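PDB 1WOZ: PduO-type ATP--cob(I)alamin adenosyltransferase, which probably transfers the adenosyl group of ATP to the cobalt of cob(I)alamin, as enzymes of the PduO-type corrinoid adenosyltransferase family do. Local coordinates for residues L31-L34 with N35-G39; V116-S119 with V120-V124. All coordinates share one frame; numbering follows the deposited sequence.

Overall arrangement
Both contacts are local, each a run of two successive turns within one long helix of a helical bundle. Interaction 1 (31-39) lies on helix 23-44 and comes first along the chain; interaction 2 (116-124) lies on helix 109-134, and their centres are about 9 Å apart. The two helices pack directly against each other: Leu34 CD1 lies 3.8 Å from Ala121 CA, Ile38 CG1 lies 3.5 Å from Thr117 CG2, and Glu33 OE2 forms a salt bridge of 3.0 Å with Arg123 NH2. The same pair of segments also meets between chains, where Asp32 and Glu33 of one subunit pair with Arg118 and Arg123 of another, so both runs serve the trimer interface as well as the bundle.

Interaction 1: residues L31-L34 with N35-G39; sequences LDEL and NSFIG. With POG ((20S)-2,5,8,11,14,17-hexamethyl-3,6,9,12,15,18-hexaoxahenicosane-1,20-diol), chain B.
Leu31 and Asn35 open a run of i to i+4 contacts on helix 23-44 of the helical bundle, the Asn35 N to Leu31 O bond measuring 2.8 Å. Leu31, suitably apolar, puts CB beside the bound polyether. Asp32 follows, its carbonyl O gripped twice from opposite faces of its plane: by Ser36 N, and by Ser36 OG at 2.9 Å, 38° out of that plane. With OG beside its own backbone N (chi1 -61°), the short serine side chain folds back onto the preceding turn. Losing the hydroxyl to an alanine here would probably leave Asp32 O with one fewer donor and the turn less firmly tied. Glu33 lies alongside Phe37, both pointing the same way; Glu33 CG sits in the ring plane at its edge, 3.8 Å from Phe37 CE2. The acids of this turn meet arginines, Asp32 pairing with Arg118 of the second subunit and Glu33 with Arg123 of its own chain and of that subunit. Leu34 brings CG to 4.0 Å from Ile38 CD1, and its branched apolar end fits because it lies between helices 109-134 and 140-163, against Ala121, Leu146 and Leu149. At the pocket, one water donates to Asp32 OD1 (2.8 Å), accepts from Asn35 ND2 (3.0 Å) and lies 3.0 Å from the polyether OH.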
loop_
_atom_site.group_PDB
_atom_site.type_symbol
_atom_site.label_atom_id
_atom_site.label_comp_id
_atom_site.label_asym_id
_atom_site.label_seq_id
_atom_site.Cartn_x
_atom_site.Cartn_y
_atom_site.Cartn_z
ATOM N N LEU A 31 -9.557 7.729 -0.190
ATOM C CA LEU A 31 -9.040 8.950 -0.794
ATOM C C LEU A 31 -7.781 9.395 -0.066
ATOM O O LEU A 31 -6.817 9.828 -0.687
ATOM C CB LEU A 31 -10.096 10.067 -0.754
ATOM C CG LEU A 31 -11.212 9.778 -1.758
ATOM C CD1 LEU A 31 -12.381 10.710 -1.494
ATOM C CD2 LEU A 31 -10.692 9.943 -3.195
ATOM N N ASP A 32 -7.797 9.295 1.260
ATOM C CA ASP A 32 -6.626 9.677 2.060
ATOM C C ASP A 32 -5.428 8.746 1.752
ATOM O O ASP A 32 -4.286 9.204 1.616
ATOM C CB ASP A 32 -6.989 9.632 3.557
ATOM C CG ASP A 32 -5.798 9.929 4.469
ATOM O OD1 ASP A 32 -5.017 10.853 4.180
ATOM O OD2 ASP A 32 -5.652 9.237 5.493
ATOM N N GLU A 33 -5.686 7.445 1.650
ATOM C CA GLU A 33 -4.603 6.514 1.343
ATOM C C GLU A 33 -4.006 6.884 -0.020
ATOM O O GLU A 33 -2.790 6.967 -0.183
ATOM C CB GLU A 33 -5.115 5.060 1.355
ATOM C CG GLU A 33 -3.974 4.056 1.119
ATOM C CD GLU A 33 -4.392 2.587 1.196
ATOM O OE1 GLU A 33 -5.548 2.293 1.548
ATOM O OE2 GLU A 33 -3.541 1.713 0.914
ATOM N N LEU A 34 -4.856 7.116 -1.013
ATOM C CA LEU A 34 -4.350 7.522 -2.328
ATOM C C LEU A 34 -3.564 8.845 -2.218
ATOM O O LEU A 34 -2.458 8.980 -2.754
ATOM C CB LEU A 34 -5.517 7.689 -3.316
ATOM C CG LEU A 34 -5.177 8.360 -4.666
ATOM C CD1 LEU A 34 -4.136 7.529 -5.437
ATOM C CD2 LEU A 34 -6.461 8.477 -5.518
ATOM N N ASN A 35 -4.128 9.810 -1.500
ATOM C CA ASN A 35 -3.491 11.115 -1.338
ATOM C C ASN A 35 -2.102 10.975 -0.694
ATOM O O ASN A 35 -1.155 11.693 -1.047
ATOM C CB ASN A 35 -4.409 12.013 -0.472
ATOM C CG ASN A 35 -4.276 13.499 -0.806
ATOM O OD1 ASN A 35 -3.646 13.880 -1.789
ATOM N ND2 ASN A 35 -4.879 14.337 0.020
ATOM N N SER A 36 -1.979 10.044 0.255
ATOM C CA SER A 36 -0.708 9.834 0.942
ATOM C C SER A 36 0.309 9.203 -0.007
ATOM O O SER A 36 1.480 9.607 -0.012
ATOM C CB SER A 36 -0.917 8.980 2.197
ATOM O OG SER A 36 -1.799 9.664 3.103
ATOM N N PHE A 37 -0.108 8.224 -0.818
ATOM C CA PHE A 37 0.847 7.673 -1.799
ATOM C C PHE A 37 1.275 8.774 -2.792
ATOM O O PHE A 37 2.435 8.825 -3.233
ATOM C CB PHE A 37 0.241 6.476 -2.559
ATOM C CG PHE A 37 0.397 5.150 -1.830
ATOM C CD1 PHE A 37 1.614 4.474 -1.838
ATOM C CD2 PHE A 37 -0.659 4.620 -1.087
ATOM C CE1 PHE A 37 1.785 3.279 -1.107
ATOM C CE2 PHE A 37 -0.513 3.435 -0.343
ATOM C CZ PHE A 37 0.717 2.756 -0.348
ATOM N N ILE A 38 0.349 9.655 -3.160
ATOM C CA ILE A 38 0.726 10.735 -4.075
ATOM C C ILE A 38 1.777 11.631 -3.401
ATOM O O ILE A 38 2.751 12.038 -4.033
ATOM C CB ILE A 38 -0.496 11.581 -4.498
ATOM C CG1 ILE A 38 -1.318 10.795 -5.525
ATOM C CG2 ILE A 38 -0.031 12.896 -5.154
ATOM C CD1 ILE A 38 -2.722 11.364 -5.802
ATOM N N GLY A 39 1.578 11.918 -2.111
ATOM C CA GLY A 39 2.529 12.730 -1.376
ATOM C C GLY A 39 3.885 12.038 -1.398
ATOM O O GLY A 39 4.917 12.704 -1.540
HETATM O OH POG B . -8.481 13.047 3.331
HETATM C C2 POG B . -9.172 12.955 2.081
HETATM C C1 POG B . -8.325 13.341 0.925
HETATM C C3 POG B . -10.331 13.822 2.155
HETATM O O2 POG B . -10.892 13.813 3.471
HETATM C C5 POG B . -11.571 15.061 3.709
HETATM O O HOH W 1 -5.540 13.116 2.693
#

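Interaction 2: residues V116-S119 with V120-V124; sequences VTRS and VARRV
Arg118 and Arg122, one turn apart, leave the helix by different first torsions, Arg122 keeping CG beside its backbone N (chi1 -77°) while Arg118 swings CG to the far side of its own, and a bend at chi3 in each lets the two side chains run side by side in the same direction. Arg122 CD comes to the edge of the Arg118 guanidinium, 3.7 Å from Arg118 NH1. The guanidinium planes are turned 40° apart, and Arg118 NH1 stays 4.4 Å from Arg122 NE. This proximity of like charges is probably eased by an acid: Arg118 NH2 is bridged to Asp32 of the third subunit while its NE bonds His115 of its own chain, a pair of partners that a long, forked cation can hold at once, and Arg123 likewise meets Glu33 in both chains.

Ser119 turns OG between its backbone N and carbonyl carbon (chi1 71°), and from there the hydroxyl donates to Val116 O at 2.8 Å. That carbonyl also accepts from Val120 N at 3.0 Å, so a small polar residue can settle its hydroxyl against the helix backbone. Val120 lays CG2 3.4 Å from Val116 O. Ala121 CB, a lone methyl, lies 3.5 Å from Arg118 O, and so small a side chain allows a close neighbour. Arg123 N continues the backbone bonding to Ser119 O.

Thr117 and Ala121 face helix 23-44, where Leu34 packs on the alanine, whereas Ser119 and Val120 lie on Asp32 and Glu33 of the third subunit. The segment thus belongs to a helix of the five-helix bundle that doubles as subunit interface, consistent with the trimers formed by PduO-type adenosyltransferases.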
loop_
_atom_site.group_PDB
_atom_site.type_symbol
_atom_site.label_atom_id
_atom_site.label_comp_id
_atom_site.label_asym_id
_atom_site.label_seq_id
_atom_site.Cartn_x
_atom_site.Cartn_y
_atom_site.Cartn_z
ATOM N N VAL A 116 2.907 2.354 -8.407
ATOM C CA VAL A 116 2.255 1.911 -7.178
ATOM C C VAL A 116 1.067 2.848 -6.904
ATOM O O VAL A 116 -0.042 2.407 -6.574
ATOM C CB VAL A 116 3.222 1.971 -5.966
ATOM C CG1 VAL A 116 2.419 1.893 -4.662
ATOM C CG2 VAL A 116 4.250 0.824 -6.048
ATOM N N THR A 117 1.315 4.143 -7.046
ATOM C CA THR A 117 0.288 5.153 -6.813
ATOM C C THR A 117 -0.869 4.935 -7.801
ATOM O O THR A 117 -2.047 5.007 -7.430
ATOM C CB THR A 117 0.920 6.556 -6.954
ATOM O OG1 THR A 117 2.010 6.647 -6.026
ATOM C CG2 THR A 117 -0.086 7.661 -6.628
ATOM N N ARG A 118 -0.523 4.621 -9.050
ATOM C CA ARG A 118 -1.518 4.342 -10.079
ATOM C C ARG A 118 -2.410 3.132 -9.686
ATOM O O ARG A 118 -3.647 3.152 -9.823
ATOM C CB ARG A 118 -0.772 4.069 -11.405
ATOM C CG ARG A 118 -1.626 3.605 -12.606
ATOM C CD ARG A 118 -0.715 3.010 -13.738
ATOM N NE ARG A 118 0.009 1.828 -13.250
ATOM C CZ ARG A 118 -0.557 0.660 -12.969
ATOM N NH1 ARG A 118 -1.869 0.479 -13.158
ATOM N NH2 ARG A 118 0.169 -0.302 -12.398
ATOM N N SER A 119 -1.794 2.072 -9.191
ATOM C CA SER A 119 -2.570 0.885 -8.803
ATOM C C SER A 119 -3.474 1.170 -7.598
ATOM O O SER A 119 -4.570 0.601 -7.474
ATOM C CB SER A 119 -1.637 -0.305 -8.535
ATOM O OG SER A 119 -0.895 -0.133 -7.348
ATOM N N VAL A 120 -3.039 2.077 -6.724
ATOM C CA VAL A 120 -3.881 2.427 -5.578
ATOM C C VAL A 120 -5.055 3.277 -6.087
ATOM O O VAL A 120 -6.193 3.109 -5.631
ATOM C CB VAL A 120 -3.065 3.166 -4.493
ATOM C CG1 VAL A 120 -4.008 3.712 -3.356
ATOM C CG2 VAL A 120 -2.066 2.174 -3.883
ATOM N N ALA A 121 -4.790 4.165 -7.047
ATOM C CA ALA A 121 -5.866 4.995 -7.604
ATOM C C ALA A 121 -6.936 4.072 -8.221
ATOM O O ALA A 121 -8.143 4.305 -8.080
ATOM C CB ALA A 121 -5.307 5.946 -8.660
ATOM N N ARG A 122 -6.487 3.016 -8.900
ATOM C CA ARG A 122 -7.409 2.067 -9.509
ATOM C C ARG A 122 -8.197 1.306 -8.443
ATOM O O ARG A 122 -9.391 1.018 -8.640
ATOM C CB ARG A 122 -6.650 1.122 -10.467
ATOM C CG ARG A 122 -6.313 1.840 -11.792
ATOM C CD ARG A 122 -5.527 0.975 -12.789
ATOM N NE ARG A 122 -6.206 -0.257 -13.211
ATOM C CZ ARG A 122 -7.026 -0.388 -14.259
ATOM N NH1 ARG A 122 -7.316 0.643 -15.039
ATOM N NH2 ARG A 122 -7.530 -1.583 -14.559
ATOM N N ARG A 123 -7.580 1.040 -7.285
ATOM C CA ARG A 123 -8.301 0.354 -6.214
ATOM C C ARG A 123 -9.391 1.293 -5.658
ATOM O O ARG A 123 -10.529 0.856 -5.388
ATOM C CB ARG A 123 -7.342 -0.112 -5.097
ATOM C CG ARG A 123 -8.034 -0.316 -3.718
ATOM C CD ARG A 123 -7.295 -1.302 -2.809
ATOM N NE ARG A 123 -5.881 -0.979 -2.578
ATOM C CZ ARG A 123 -5.436 -0.178 -1.616
ATOM N NH1 ARG A 123 -6.306 0.402 -0.795
ATOM N NH2 ARG A 123 -4.121 0.000 -1.441
ATOM N N VAL A 124 -9.063 2.575 -5.505
ATOM C CA VAL A 124 -10.040 3.555 -5.023
ATOM C C VAL A 124 -11.170 3.687 -6.057
ATOM O O VAL A 124 -12.348 3.777 -5.691
ATOM C CB VAL A 124 -9.390 4.955 -4.792
ATOM C CG1 VAL A 124 -10.465 5.968 -4.267
ATOM C CG2 VAL A 124 -8.237 4.827 -3.781
#